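Anaphase-promoting complex subunit cut9 (Schizosaccharomyces pombe, PDB 2XPI) serves as a homodimeric TPR subunit of the anaphase-promoting complex, the E3 ubiquitin ligase that controls progression through mitosis and G1, and binds the small subunit hcn1. Local coordinates at residues A248-W252 with L279-H284; L478-V483 with H497-A501. The contacts are given in a common frame with arbitrary orientation. Numbering follows the deposited sequence.

How the contacts relate
Following the chain from its N terminus, contact 1 comes first: the start of helix 248-257, in TPR 5, meets the loop that follows helix 268-276 of TPR 6, closing a largely helical excursion of 26 residues between neighbouring repeats. The chain then runs through several more repeats before contact 2, where helices 475-487 and 491-507 of TPR 12 fold back on each other across a short turn. The two contacts are therefore in series, neither nested nor crossed, and their centres lie about 27 Å apart. Contact 1 lies within the repeats (1-7) that mediate homodimerization, though its own residues meet no other chain here; contact 2 lies in one of those that bind hcn1, which reaches it directly.

Contact 1: A248-W252 with L279-H284; sequences ADEEW and LNKTSH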
ATOM      1  N   ALA A 248     -27.498 -10.877  19.003  1.00 61.66           N
ATOM      2  CA  ALA A 248     -28.370  -9.712  18.893  1.00 62.22           C
ATOM      3  C   ALA A 248     -28.577  -9.009  20.248  1.00 64.38           C
ATOM      4  O   ALA A 248     -28.497  -7.777  20.338  1.00 63.28           O
ATOM      5  CB  ALA A 248     -29.707 -10.118  18.288  1.00 61.41           C
ATOM      6  N   ASP A 249     -28.852  -9.797  21.292  1.00 65.64           N
ATOM      7  CA  ASP A 249     -29.043  -9.269  22.642  1.00 63.98           C
ATOM      8  C   ASP A 249     -27.785  -8.606  23.183  1.00 60.36           C
ATOM      9  O   ASP A 249     -27.831  -7.461  23.612  1.00 61.99           O
ATOM     10  CB  ASP A 249     -29.516 -10.363  23.604  1.00 67.69           C
ATOM     11  CG  ASP A 249     -31.017 -10.623  23.509  1.00 72.28           C
ATOM     12  OD1 ASP A 249     -31.731  -9.780  22.906  1.00 72.59           O
ATOM     13  OD2 ASP A 249     -31.478 -11.668  24.045  1.00 73.64           O
ATOM     14  N   GLU A 250     -26.667  -9.325  23.161  1.00 57.13           N
ATOM     15  CA  GLU A 250     -25.396  -8.791  23.616  1.00 57.66           C
ATOM     16  C   GLU A 250     -25.088  -7.409  23.013  1.00 55.09           C
ATOM     17  O   GLU A 250     -24.583  -6.532  23.702  1.00 52.99           O
ATOM     18  CB  GLU A 250     -24.260  -9.742  23.254  1.00 62.01           C
ATOM     19  CG  GLU A 250     -24.221 -11.045  24.014  1.00 68.23           C
ATOM     20  CD  GLU A 250     -23.154 -11.982  23.460  1.00 72.92           C
ATOM     21  OE1 GLU A 250     -23.077 -12.137  22.220  1.00 73.39           O
ATOM     22  OE2 GLU A 250     -22.386 -12.561  24.259  1.00 75.93           O
ATOM     23  N   GLU A 251     -25.387  -7.234  21.725  1.00 54.37           N
ATOM     24  CA  GLU A 251     -25.130  -5.981  21.014  1.00 53.47           C
ATOM     25  C   GLU A 251     -25.950  -4.818  21.560  1.00 54.97           C
ATOM     26  O   GLU A 251     -25.427  -3.724  21.750  1.00 53.95           O
ATOM     27  CB  GLU A 251     -25.379  -6.140  19.513  1.00 54.82           C
ATOM     28  CG  GLU A 251     -24.188  -6.709  18.729  1.00 56.62           C
ATOM     29  CD  GLU A 251     -24.579  -7.252  17.339  1.00 59.74           C
ATOM     30  OE1 GLU A 251     -25.773  -7.116  16.958  1.00 59.55           O
ATOM     31  OE2 GLU A 251     -23.690  -7.817  16.638  1.00 60.33           O
ATOM     32  N   TRP A 252     -27.234  -5.052  21.813  1.00 56.17           N
ATOM     33  CA  TRP A 252     -28.080  -4.030  22.412  1.00 55.19           C
ATOM     34  C   TRP A 252     -27.670  -3.712  23.843  1.00 57.08           C
ATOM     35  O   TRP A 252     -27.616  -2.551  24.232  1.00 56.57           O
ATOM     36  CB  TRP A 252     -29.556  -4.424  22.341  1.00 55.55           C
ATOM     37  CG  TRP A 252     -30.151  -4.123  21.012  1.00 54.97           C
ATOM     38  CD1 TRP A 252     -30.272  -4.978  19.947  1.00 54.44           C
ATOM     39  CD2 TRP A 252     -30.688  -2.867  20.583  1.00 55.35           C
ATOM     40  NE1 TRP A 252     -30.860  -4.329  18.885  1.00 55.15           N
ATOM     41  CE2 TRP A 252     -31.124  -3.031  19.252  1.00 56.85           C
ATOM     42  CE3 TRP A 252     -30.841  -1.618  21.194  1.00 54.94           C
ATOM     43  CZ2 TRP A 252     -31.707  -1.988  18.527  1.00 57.19           C
ATOM     44  CZ3 TRP A 252     -31.418  -0.594  20.475  1.00 54.79           C
ATOM     45  CH2 TRP A 252     -31.844  -0.783  19.156  1.00 56.03           C
ATOM     46  N   LEU A 279     -27.740  -1.983  14.458  1.00 60.00           N
ATOM     47  CA  LEU A 279     -28.122  -3.131  15.262  1.00 56.48           C
ATOM     48  C   LEU A 279     -29.283  -3.939  14.715  1.00 60.68           C
ATOM     49  O   LEU A 279     -29.841  -3.620  13.670  1.00 63.13           O
ATOM     50  CB  LEU A 279     -28.488  -2.653  16.658  1.00 52.48           C
ATOM     51  CG  LEU A 279     -27.395  -2.650  17.722  1.00 48.46           C
ATOM     52  CD1 LEU A 279     -25.998  -2.680  17.127  1.00 43.62           C
ATOM     53  CD2 LEU A 279     -27.614  -1.454  18.622  1.00 49.94           C
ATOM     54  N   ASN A 280     -29.642  -4.991  15.447  1.00 62.92           N
ATOM     55  CA  ASN A 280     -30.771  -5.836  15.091  1.00 65.93           C
ATOM     56  C   ASN A 280     -32.081  -5.062  15.010  1.00 70.64           C
ATOM     57  O   ASN A 280     -32.585  -4.547  16.019  1.00 72.31           O
ATOM     58  CB  ASN A 280     -30.937  -6.987  16.079  1.00 66.42           C
ATOM     59  CG  ASN A 280     -31.973  -7.990  15.615  1.00 70.52           C
ATOM     60  OD1 ASN A 280     -33.177  -7.817  15.836  1.00 72.42           O
ATOM     61  ND2 ASN A 280     -31.513  -9.041  14.942  1.00 72.33           N
ATOM     62  N   LYS A 281     -32.642  -5.027  13.805  1.00 72.73           N
ATOM     63  CA  LYS A 281     -33.855  -4.275  13.514  1.00 75.79           C
ATOM     64  C   LYS A 281     -35.110  -4.749  14.255  1.00 80.88           C
ATOM     65  O   LYS A 281     -36.011  -3.944  14.496  1.00 83.96           O
ATOM     66  CB  LYS A 281     -34.119  -4.291  12.003  1.00 74.73           C
ATOM     67  CG  LYS A 281     -34.275  -2.919  11.392  1.00 73.26           C
ATOM     68  CD  LYS A 281     -33.072  -2.047  11.698  1.00 70.07           C
ATOM     69  CE  LYS A 281     -31.794  -2.682  11.192  1.00 66.41           C
ATOM     70  NZ  LYS A 281     -30.631  -1.773  11.342  1.00 64.84           N
ATOM     71  N   THR A 282     -35.176  -6.035  14.612  1.00 81.70           N
ATOM     72  CA  THR A 282     -36.438  -6.627  15.080  1.00 84.73           C
ATOM     73  C   THR A 282     -36.674  -6.621  16.598  1.00 85.77           C
ATOM     74  O   THR A 282     -37.805  -6.423  17.045  1.00 89.15           O
ATOM     75  CB  THR A 282     -36.668  -8.076  14.516  1.00 87.13           C
ATOM     76  OG1 THR A 282     -35.903  -9.040  15.262  1.00 85.78           O
ATOM     77  CG2 THR A 282     -36.305  -8.153  13.034  1.00 85.75           C
ATOM     78  N   SER A 283     -35.619  -6.826  17.384  1.00 83.23           N
ATOM     79  CA  SER A 283     -35.784  -7.103  18.814  1.00 85.02           C
ATOM     80  C   SER A 283     -36.163  -5.903  19.681  1.00 86.68           C
ATOM     81  O   SER A 283     -36.853  -6.053  20.689  1.00 89.12           O
ATOM     82  CB  SER A 283     -34.536  -7.790  19.380  1.00 83.61           C
ATOM     83  OG  SER A 283     -33.347  -7.168  18.927  1.00 81.10           O
ATOM     84  N   HIS A 284     -35.703  -4.720  19.292  1.00 86.13           N
ATOM     85  CA  HIS A 284     -35.936  -3.510  20.066  1.00 87.09           C
ATOM     86  C   HIS A 284     -36.547  -2.452  19.170  1.00 95.14           C
ATOM     87  O   HIS A 284     -36.015  -1.344  19.037  1.00 94.34           O
ATOM     88  CB  HIS A 284     -34.622  -3.000  20.640  1.00 79.04           C
ATOM     89  CG  HIS A 284     -33.991  -3.935  21.615  1.00 72.68           C
ATOM     90  ND1 HIS A 284     -33.845  -3.630  22.949  1.00 71.30           N
ATOM     91  CD2 HIS A 284     -33.480  -5.178  21.453  1.00 69.30           C
ATOM     92  CE1 HIS A 284     -33.261  -4.641  23.567  1.00 69.82           C
ATOM     93  NE2 HIS A 284     -33.034  -5.595  22.683  1.00 68.49           N
TER
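The indole of W252 is sandwiched between an imidazole and a leucine, joining tetratricopeptide repeat (TPR) 5 to the interhelical loop of TPR 6 in the TPR superhelix. On one face H284 forms an offset stack, its ring centroid 3.9 Å from that of the W252 five-membered ring with the planes only 10° apart; H284 CB, in a CH-pi contact, sits 3.6 Å from the centroid of the indole's six-membered ring. Over the opposite face L279 CD2 makes a CH-pi contact, 3.9 Å from the centroid of the six-membered ring. A wide, flat indole suits this slot because both faces can be covered while its edge still offers a polar N-H: W252 NE1 makes a weak hydrogen bond of 3.4 Å to N280 O. N280 OD1 ties the loop together: it accepts from T282 N (an Asx turn), from S283 N (an Asx motif), and from the hydroxyls of T282 and S283. At the helix start the small A248 lets the loop come near: N280 ND2, which also donates to G439 O in the loop before helix 442-454, lies 4.0 Å from A248 CB.

Contact 2: L478-V483 with H497-A501; sequences LNELGV and HFQNA
This is a buried, antiparallel helix-helix contact inside TPR 12, between 478-483 on helix 475-487 (helix A) and 497-501 on helix 491-507 (helix B). Both segments are helical throughout; their axes approach to 7.9 Å, with 165° between N-to-C directions (signed crossing angle -165°). The CA of G482 lies 5.1 Å from that of H497, and the CA of N479 5.5 Å from that of F498. Glycine permits this closeness: a CB on G482 would fall 2.5 Å from F498 CE1, a clash. Instead G482 CA rests 3.8 Å from H497 CB. F498 (chi1 -60°, chi2 -41°) suits its place because its flat ring lies against the backbone that the missing G482 side chain exposes, CZ 3.4 Å from G482 C; F498 CE1 is 3.5 Å from N479 O and 4.3 Å from V483 CG2. Counted from the start of TPR 12, L478, G482, F498 and A501 occupy signature positions 4, 8, 24 and 27 of the 34-residue tetratricopeptide repeat: small, aromatic and alanine at 8, 24 and 27, with leucine at 4, where Trp or another large apolar residue is usual. H497 (chi1 -81°) presents a face of its imidazole to L481, whose CB sits 4.0 Å from the ring centroid in a CH-pi contact; H497 CB is 3.5 Å from L478 O. L478, an mt rotamer, packs against N500 and A501 of the second helix, its CB 4.1 Å from A501 CB, whose small methyl accommodates the branched leucine. F498 and V483 also touch helix 516-528 and, with N479, apolar side chains of the hcn1 chain, and E480 OE1 hydrogen-bonds to a polar side chain of that chain.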
ATOM      1  N   LEU A 478     -45.088 -18.841   7.421  1.00 51.27           N
ATOM      2  CA  LEU A 478     -46.445 -19.341   7.648  1.00 50.06           C
ATOM      3  C   LEU A 478     -46.755 -20.454   6.666  1.00 46.59           C
ATOM      4  O   LEU A 478     -47.402 -21.435   7.004  1.00 46.83           O
ATOM      5  CB  LEU A 478     -47.477 -18.218   7.548  1.00 50.90           C
ATOM      6  CG  LEU A 478     -47.342 -17.131   8.621  1.00 51.49           C
ATOM      7  CD1 LEU A 478     -48.281 -15.980   8.336  1.00 51.35           C
ATOM      8  CD2 LEU A 478     -47.590 -17.695  10.013  1.00 51.95           C
ATOM      9  N   ASN A 479     -46.277 -20.311   5.442  1.00 44.68           N
ATOM     10  CA  ASN A 479     -46.377 -21.414   4.512  1.00 45.30           C
ATOM     11  C   ASN A 479     -45.682 -22.662   5.050  1.00 45.60           C
ATOM     12  O   ASN A 479     -46.247 -23.733   5.044  1.00 46.06           O
ATOM     13  CB  ASN A 479     -45.834 -21.054   3.127  1.00 44.41           C
ATOM     14  CG  ASN A 479     -45.926 -22.219   2.161  1.00 45.81           C
ATOM     15  OD1 ASN A 479     -45.036 -23.060   2.101  1.00 48.24           O
ATOM     16  ND2 ASN A 479     -47.024 -22.296   1.435  1.00 45.50           N
ATOM     17  N   GLU A 480     -44.454 -22.518   5.531  1.00 46.69           N
ATOM     18  CA  GLU A 480     -43.708 -23.670   6.026  1.00 46.13           C
ATOM     19  C   GLU A 480     -44.342 -24.304   7.272  1.00 45.28           C
ATOM     20  O   GLU A 480     -44.363 -25.521   7.414  1.00 46.99           O
ATOM     21  CB  GLU A 480     -42.243 -23.306   6.272  1.00 46.81           C
ATOM     22  CG  GLU A 480     -41.555 -22.695   5.068  1.00 50.20           C
ATOM     23  CD  GLU A 480     -41.620 -23.580   3.826  1.00 55.68           C
ATOM     24  OE1 GLU A 480     -41.366 -24.796   3.951  1.00 57.39           O
ATOM     25  OE2 GLU A 480     -41.921 -23.064   2.719  1.00 56.99           O
ATOM     26  N   LEU A 481     -44.851 -23.491   8.183  1.00 43.92           N
ATOM     27  CA  LEU A 481     -45.567 -24.027   9.329  1.00 45.82           C
ATOM     28  C   LEU A 481     -46.817 -24.788   8.871  1.00 48.10           C
ATOM     29  O   LEU A 481     -47.257 -25.738   9.524  1.00 47.51           O
ATOM     30  CB  LEU A 481     -45.974 -22.899  10.267  1.00 46.05           C
ATOM     31  CG  LEU A 481     -44.887 -22.394  11.199  1.00 45.82           C
ATOM     32  CD1 LEU A 481     -45.264 -21.019  11.743  1.00 46.30           C
ATOM     33  CD2 LEU A 481     -44.667 -23.414  12.312  1.00 45.54           C
ATOM     34  N   GLY A 482     -47.374 -24.362   7.737  1.00 49.09           N
ATOM     35  CA  GLY A 482     -48.585 -24.956   7.201  1.00 51.20           C
ATOM     36  C   GLY A 482     -48.326 -26.293   6.538  1.00 51.23           C
ATOM     37  O   GLY A 482     -49.135 -27.203   6.641  1.00 53.32           O
ATOM     38  N   VAL A 483     -47.193 -26.410   5.858  1.00 48.97           N
ATOM     39  CA  VAL A 483     -46.789 -27.671   5.258  1.00 50.27           C
ATOM     40  C   VAL A 483     -46.488 -28.723   6.332  1.00 55.96           C
ATOM     41  O   VAL A 483     -46.529 -29.926   6.081  1.00 58.40           O
ATOM     42  CB  VAL A 483     -45.562 -27.485   4.355  1.00 44.82           C
ATOM     43  CG1 VAL A 483     -45.005 -28.833   3.927  1.00 43.94           C
ATOM     44  CG2 VAL A 483     -45.944 -26.663   3.142  1.00 43.62           C
ATOM     45  N   HIS A 497     -52.848 -21.406   8.580  1.00 58.67           N
ATOM     46  CA  HIS A 497     -51.523 -20.918   8.258  1.00 54.27           C
ATOM     47  C   HIS A 497     -51.423 -20.462   6.810  1.00 52.71           C
ATOM     48  O   HIS A 497     -50.973 -19.349   6.547  1.00 54.63           O
ATOM     49  CB  HIS A 497     -50.469 -21.963   8.597  1.00 53.26           C
ATOM     50  CG  HIS A 497     -50.109 -21.986  10.047  1.00 55.90           C
ATOM     51  ND1 HIS A 497     -49.767 -23.141  10.716  1.00 57.35           N
ATOM     52  CD2 HIS A 497     -50.040 -20.987  10.962  1.00 56.93           C
ATOM     53  CE1 HIS A 497     -49.498 -22.853  11.978  1.00 57.45           C
ATOM     54  NE2 HIS A 497     -49.652 -21.553  12.152  1.00 57.16           N
ATOM     55  N   PHE A 498     -51.845 -21.302   5.873  1.00 49.76           N
ATOM     56  CA  PHE A 498     -51.899 -20.889   4.471  1.00 49.43           C
ATOM     57  C   PHE A 498     -52.713 -19.624   4.229  1.00 52.43           C
ATOM     58  O   PHE A 498     -52.293 -18.752   3.463  1.00 52.78           O
ATOM     59  CB  PHE A 498     -52.431 -22.007   3.596  1.00 50.02           C
ATOM     60  CG  PHE A 498     -51.598 -23.235   3.644  1.00 51.05           C
ATOM     61  CD1 PHE A 498     -50.220 -23.140   3.654  1.00 49.62           C
ATOM     62  CD2 PHE A 498     -52.181 -24.481   3.695  1.00 51.85           C
ATOM     63  CE1 PHE A 498     -49.451 -24.257   3.696  1.00 48.96           C
ATOM     64  CE2 PHE A 498     -51.410 -25.600   3.738  1.00 51.74           C
ATOM     65  CZ  PHE A 498     -50.045 -25.491   3.740  1.00 50.63           C
ATOM     66  N   GLN A 499     -53.876 -19.519   4.865  1.00 55.55           N
ATOM     67  CA  GLN A 499     -54.720 -18.343   4.672  1.00 59.11           C
ATOM     68  C   GLN A 499     -54.030 -17.078   5.171  1.00 60.57           C
ATOM     69  O   GLN A 499     -54.253 -15.989   4.651  1.00 60.47           O
ATOM     70  CB  GLN A 499     -56.087 -18.517   5.340  1.00 62.19           C
ATOM     71  CG  GLN A 499     -57.099 -19.248   4.486  1.00 64.94           C
ATOM     72  CD  GLN A 499     -58.332 -19.696   5.275  1.00 69.12           C
ATOM     73  OE1 GLN A 499     -59.316 -20.168   4.690  1.00 71.51           O
ATOM     74  NE2 GLN A 499     -58.281 -19.555   6.604  1.00 68.83           N
ATOM     75  N   ASN A 500     -53.181 -17.225   6.181  1.00 62.58           N
ATOM     76  CA  ASN A 500     -52.478 -16.077   6.729  1.00 62.80           C
ATOM     77  C   ASN A 500     -51.237 -15.678   5.956  1.00 57.52           C
ATOM     78  O   ASN A 500     -50.885 -14.503   5.922  1.00 59.45           O
ATOM     79  CB  ASN A 500     -52.170 -16.280   8.204  1.00 67.68           C
ATOM     80  CG  ASN A 500     -53.055 -15.440   9.077  1.00 75.40           C
ATOM     81  OD1 ASN A 500     -54.135 -15.866   9.484  1.00 77.43           O
ATOM     82  ND2 ASN A 500     -52.628 -14.211   9.334  1.00 78.92           N
ATOM     83  N   ALA A 501     -50.571 -16.650   5.340  1.00 52.01           N
ATOM     84  CA  ALA A 501     -49.501 -16.342   4.406  1.00 49.19           C
ATOM     85  C   ALA A 501     -50.086 -15.451   3.319  1.00 51.39           C
ATOM     86  O   ALA A 501     -49.595 -14.358   3.078  1.00 51.28           O
ATOM     87  CB  ALA A 501     -48.941 -17.615   3.794  1.00 46.73           C
TER